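Local coordinates for protein carbon monoxide dehydrogenase (Thermococcus sp. AM4, PDB 6T7J) that probably catalyses the reversible oxidation of carbon monoxide to carbon dioxide at a nickel-iron-sulfur cluster, captured here in a nickel-free state, at residues 100-103 against 104-107; 224-228 against 229-233. All coordinates share one frame; numbering follows the deposited sequence.

Interaction 1: residues 100-103 against 104-107; sequences HSDH and ARDV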
loop_
_atom_site.group_PDB
_atom_site.type_symbol
_atom_site.label_atom_id
_atom_site.label_comp_id
_atom_site.label_asym_id
_atom_site.label_seq_id
_atom_site.Cartn_x
_atom_site.Cartn_y
_atom_site.Cartn_z
ATOM N N HIS A 100 2.850 6.172 -9.695
ATOM C CA HIS A 100 3.840 7.081 -10.271
ATOM C C HIS A 100 5.262 6.609 -9.992
ATOM O O HIS A 100 6.151 6.769 -10.840
ATOM C CB HIS A 100 3.622 8.498 -9.743
ATOM C CG HIS A 100 2.444 9.190 -10.357
ATOM N ND1 HIS A 100 1.687 10.120 -9.677
ATOM C CD2 HIS A 100 1.887 9.078 -11.586
ATOM C CE1 HIS A 100 0.718 10.554 -10.462
ATOM N NE2 HIS A 100 0.817 9.939 -11.626
ATOM N N SER A 101 5.487 5.986 -8.834
ATOM C CA SER A 101 6.822 5.528 -8.480
ATOM C C SER A 101 7.252 4.338 -9.327
ATOM O O SER A 101 8.417 4.248 -9.718
ATOM C CB SER A 101 6.873 5.164 -7.002
ATOM O OG SER A 101 7.957 4.286 -6.765
ATOM N N ASP A 102 6.336 3.410 -9.608
ATOM C CA ASP A 102 6.684 2.280 -10.467
ATOM C C ASP A 102 6.935 2.740 -11.900
ATOM O O ASP A 102 7.836 2.224 -12.578
ATOM C CB ASP A 102 5.581 1.224 -10.418
ATOM C CG ASP A 102 6.000 -0.024 -9.655
ATOM O OD1 ASP A 102 7.095 -0.018 -9.053
ATOM O OD2 ASP A 102 5.237 -1.013 -9.661
ATOM N N HIS A 103 6.143 3.705 -12.375
ATOM C CA HIS A 103 6.430 4.354 -13.655
ATOM C C HIS A 103 7.860 4.901 -13.681
ATOM O O HIS A 103 8.662 4.585 -14.582
ATOM C CB HIS A 103 5.394 5.464 -13.871
ATOM C CG HIS A 103 5.450 6.124 -15.213
ATOM N ND1 HIS A 103 6.483 5.939 -16.104
ATOM C CD2 HIS A 103 4.592 6.988 -15.807
ATOM C CE1 HIS A 103 6.258 6.654 -17.193
ATOM N NE2 HIS A 103 5.116 7.299 -17.038
ATOM N N ALA A 104 8.195 5.719 -12.680
ATOM C CA ALA A 104 9.537 6.281 -12.589
ATOM C C ALA A 104 10.594 5.189 -12.494
ATOM O O ALA A 104 11.689 5.332 -13.041
ATOM C CB ALA A 104 9.631 7.217 -11.388
ATOM N N ARG A 105 10.286 4.091 -11.801
ATOM C CA ARG A 105 11.260 3.019 -11.616
ATOM C C ARG A 105 11.576 2.327 -12.932
ATOM O O ARG A 105 12.737 2.002 -13.205
ATOM C CB ARG A 105 10.738 2.010 -10.592
ATOM C CG ARG A 105 11.813 1.134 -9.967
ATOM C CD ARG A 105 11.206 -0.095 -9.307
ATOM N NE ARG A 105 9.953 0.206 -8.621
ATOM C CZ ARG A 105 9.860 0.511 -7.330
ATOM N NH1 ARG A 105 8.677 0.772 -6.791
ATOM N NH2 ARG A 105 10.948 0.558 -6.575
ATOM N N ASP A 106 10.557 2.089 -13.759
ATOM C CA ASP A 106 10.808 1.508 -15.075
ATOM C C ASP A 106 11.658 2.440 -15.935
ATOM O O ASP A 106 12.610 1.996 -16.605
ATOM C CB ASP A 106 9.484 1.185 -15.766
ATOM C CG ASP A 106 8.761 0.019 -15.115
ATOM O OD1 ASP A 106 9.430 -0.786 -14.432
ATOM O OD2 ASP A 106 7.528 -0.089 -15.281
ATOM N N VAL A 107 11.344 3.740 -15.921
ATOM C CA VAL A 107 12.173 4.639 -16.725
ATOM C C VAL A 107 13.592 4.723 -16.162
ATOM O O VAL A 107 14.559 4.856 -16.921
ATOM C CB VAL A 107 11.531 6.033 -16.852
ATOM C CG1 VAL A 107 12.320 6.877 -17.844
ATOM C CG2 VAL A 107 10.088 5.907 -17.305
#

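Interaction 2: residues 224-228 against 229-233; sequences LADGW and SGSMM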
loop_
_atom_site.group_PDB
_atom_site.type_symbol
_atom_site.label_atom_id
_atom_site.label_comp_id
_atom_site.label_asym_id
_atom_site.label_seq_id
_atom_site.Cartn_x
_atom_site.Cartn_y
_atom_site.Cartn_z
ATOM N N LEU A 224 4.451 14.273 -1.365
ATOM C CA LEU A 224 5.665 15.006 -1.711
ATOM C C LEU A 224 6.723 14.072 -2.283
ATOM O O LEU A 224 7.433 14.436 -3.228
ATOM C CB LEU A 224 6.199 15.748 -0.488
ATOM C CG LEU A 224 5.374 16.960 -0.052
ATOM C CD1 LEU A 224 5.994 17.631 1.169
ATOM C CD2 LEU A 224 5.225 17.945 -1.200
ATOM N N ALA A 225 6.845 12.864 -1.721
ATOM C CA ALA A 225 7.720 11.860 -2.321
ATOM C C ALA A 225 7.322 11.566 -3.763
ATOM O O ALA A 225 8.184 11.283 -4.601
ATOM C CB ALA A 225 7.703 10.573 -1.495
ATOM N N ASP A 226 6.025 11.619 -4.065
ATOM C CA ASP A 226 5.584 11.441 -5.447
ATOM C C ASP A 226 5.983 12.634 -6.312
ATOM O O ASP A 226 6.757 12.498 -7.267
ATOM C CB ASP A 226 4.068 11.223 -5.496
ATOM C CG ASP A 226 3.536 11.035 -6.920
ATOM O OD1 ASP A 226 4.335 11.007 -7.882
ATOM O OD2 ASP A 226 2.302 10.908 -7.078
ATOM N N GLY A 227 5.459 13.818 -5.988
ATOM C CA GLY A 227 5.515 14.929 -6.926
ATOM C C GLY A 227 6.917 15.468 -7.137
ATOM O O GLY A 227 7.341 15.695 -8.273
ATOM N N TRP A 228 7.651 15.685 -6.050
ATOM C CA TRP A 228 8.964 16.311 -6.118
ATOM C C TRP A 228 10.101 15.307 -6.285
ATOM O O TRP A 228 11.270 15.692 -6.182
ATOM C CB TRP A 228 9.197 17.165 -4.870
ATOM C CG TRP A 228 8.489 18.482 -4.925
ATOM C CD1 TRP A 228 7.317 18.809 -4.308
ATOM C CD2 TRP A 228 8.901 19.648 -5.648
ATOM N NE1 TRP A 228 6.976 20.109 -4.598
ATOM C CE2 TRP A 228 7.933 20.645 -5.420
ATOM C CE3 TRP A 228 9.999 19.947 -6.462
ATOM C CZ2 TRP A 228 8.027 21.920 -5.977
ATOM C CZ3 TRP A 228 10.089 21.211 -7.017
ATOM C CH2 TRP A 228 9.110 22.182 -6.771
ATOM N N SER A 229 9.792 14.038 -6.547
ATOM C CA SER A 229 10.839 13.040 -6.719
ATOM C C SER A 229 10.457 12.013 -7.776
ATOM O O SER A 229 11.015 12.019 -8.878
ATOM C CB SER A 229 11.141 12.347 -5.390
ATOM O OG SER A 229 12.150 11.366 -5.546
ATOM N N GLY A 230 9.510 11.131 -7.454
ATOM C CA GLY A 230 9.104 10.069 -8.356
ATOM C C GLY A 230 8.584 10.556 -9.693
ATOM O O GLY A 230 9.148 10.235 -10.742
ATOM N N SER A 231 7.498 11.333 -9.667
ATOM C CA SER A 231 6.993 11.931 -10.899
ATOM C C SER A 231 8.028 12.860 -11.521
ATOM O O SER A 231 8.161 12.927 -12.752
ATOM C CB SER A 231 5.692 12.685 -10.618
ATOM O OG SER A 231 4.563 11.848 -10.797
ATOM N N MET A 232 8.777 13.579 -10.680
ATOM C CA MET A 232 9.830 14.463 -11.171
ATOM C C MET A 232 10.912 13.675 -11.899
ATOM O O MET A 232 11.366 14.073 -12.979
ATOM C CB MET A 232 10.429 15.252 -10.006
ATOM C CG MET A 232 11.336 16.391 -10.434
ATOM S SD MET A 232 10.417 17.797 -11.087
ATOM C CE MET A 232 9.781 18.517 -9.579
ATOM N N MET A 233 11.345 12.554 -11.311
ATOM C CA MET A 233 12.317 11.696 -11.979
ATOM C C MET A 233 11.761 11.152 -13.285
ATOM O O MET A 233 12.468 11.109 -14.298
ATOM C CB MET A 233 12.722 10.542 -11.067
ATOM C CG MET A 233 13.784 10.877 -10.035
ATOM S SD MET A 233 14.097 9.476 -8.943
ATOM C CE MET A 233 13.165 8.205 -9.777
#

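Interaction 1: residues 100-103 against 104-107
Asp102 and Arg105, one helical turn apart, are joined by a salt bridge in which a single carboxylate oxygen takes both donors. The guanidinium comes side-on, NE and NH1 of Arg105 each lying 2.9 Å from OD1 of Asp102, with that oxygen in the guanidinium plane and the two flat groups turned 84° to each other. The Arg105 chain, bent at chi3 (-39°), brings its head back over the preceding turn. NH2 of Arg105 pairs with Asp194, and the guanidinium makes a cation-pi contact with Phe161; OD2 of Asp102 is hydrogen-bonded to His202 of the second subunit. A leucine in place of Arg105 would probably leave the buried OD1 of Asp102 and the carboxylate of Asp194 without their cationic mate. Elsewhere on the helix His103 and Val107 run side by side, CG2 of Val107 sitting at the imidazole edge, 3.8 Å from ND1 of His103. Beneath them the backbone is regular: Ala104 N bonds to His100 O at 2.9 Å and Val107 N to His103 O at 3.1 Å. This is an i to i+3 acid-base pair on a regular alpha-helical turn of helix 81-115, at the dimer interface of the CO dehydrogenase fold.

Interaction 2: residues 224-228 against 229-233
The hydroxyl of Ser231 donates to the carboxylate of Asp226 five residues earlier, OG lying 3.0 Å from OD1 of Asp226 on its syn side and 21° out of the carboxylate plane. Two more contacts carry the local packing. CE of Met232 rests 3.4 Å from CE3 of Trp228, reaching the benzo part of the indole at an oblique angle; CG of Met232 is anti to the backbone N (chi1 -169°), and bends at chi2 and chi3 then turn the CE methyl back toward the benzo carbons. Elsewhere on the turn, CB of Ser229 presses on the carbonyl of Ala225, 3.2 Å from its O. The widened backbone brings Asp226 and Ser231 to the same side of the helix. Gly230 N bonds to Ala225 O at 3.1 Å and Ser231 N to Asp226 O at 2.8 Å, both spanning five residues, whereas Ser229 N makes only a weak bond to Asp226 O. The axes of 224-228 and 229-233 differ by 20°. Further out, Ser562 holds OD2 of Asp226, Glu160 takes the hydroxyl of Ser229, and Trp228 meets Trp183 edge-to-face while its NE1 bonds to Ser570. Leu529 and Ile530 of helix 525-538 pack against Trp228 and Met232 respectively. Paired i to i+5 bonds and a kink mark a pi-type turn, or pi-bulge, inserted in a buried part of helix 212-242.

Following the chain, interaction 1 lies in the second half of helix 81-115 and is complete before interaction 2 begins on helix 212-242; the two are in series, neither nested nor crossed. Each spans adjoining turns of one helix and closes no loop. Their relation is instead spatial: the helices pack together, with the contact centres about 10 Å apart. ND1 of His100 lies 2.8 Å from OD2 of Asp226, a probable hydrogen bond, its imidazole also packs on Ser231, and the methyl of Ala104 meets Gly230 and Met233. The His100 side chain is also about 6 Å from the broken iron-sulfur cluster, and on helix 81-115 Asp102 reaches His202 of the second subunit.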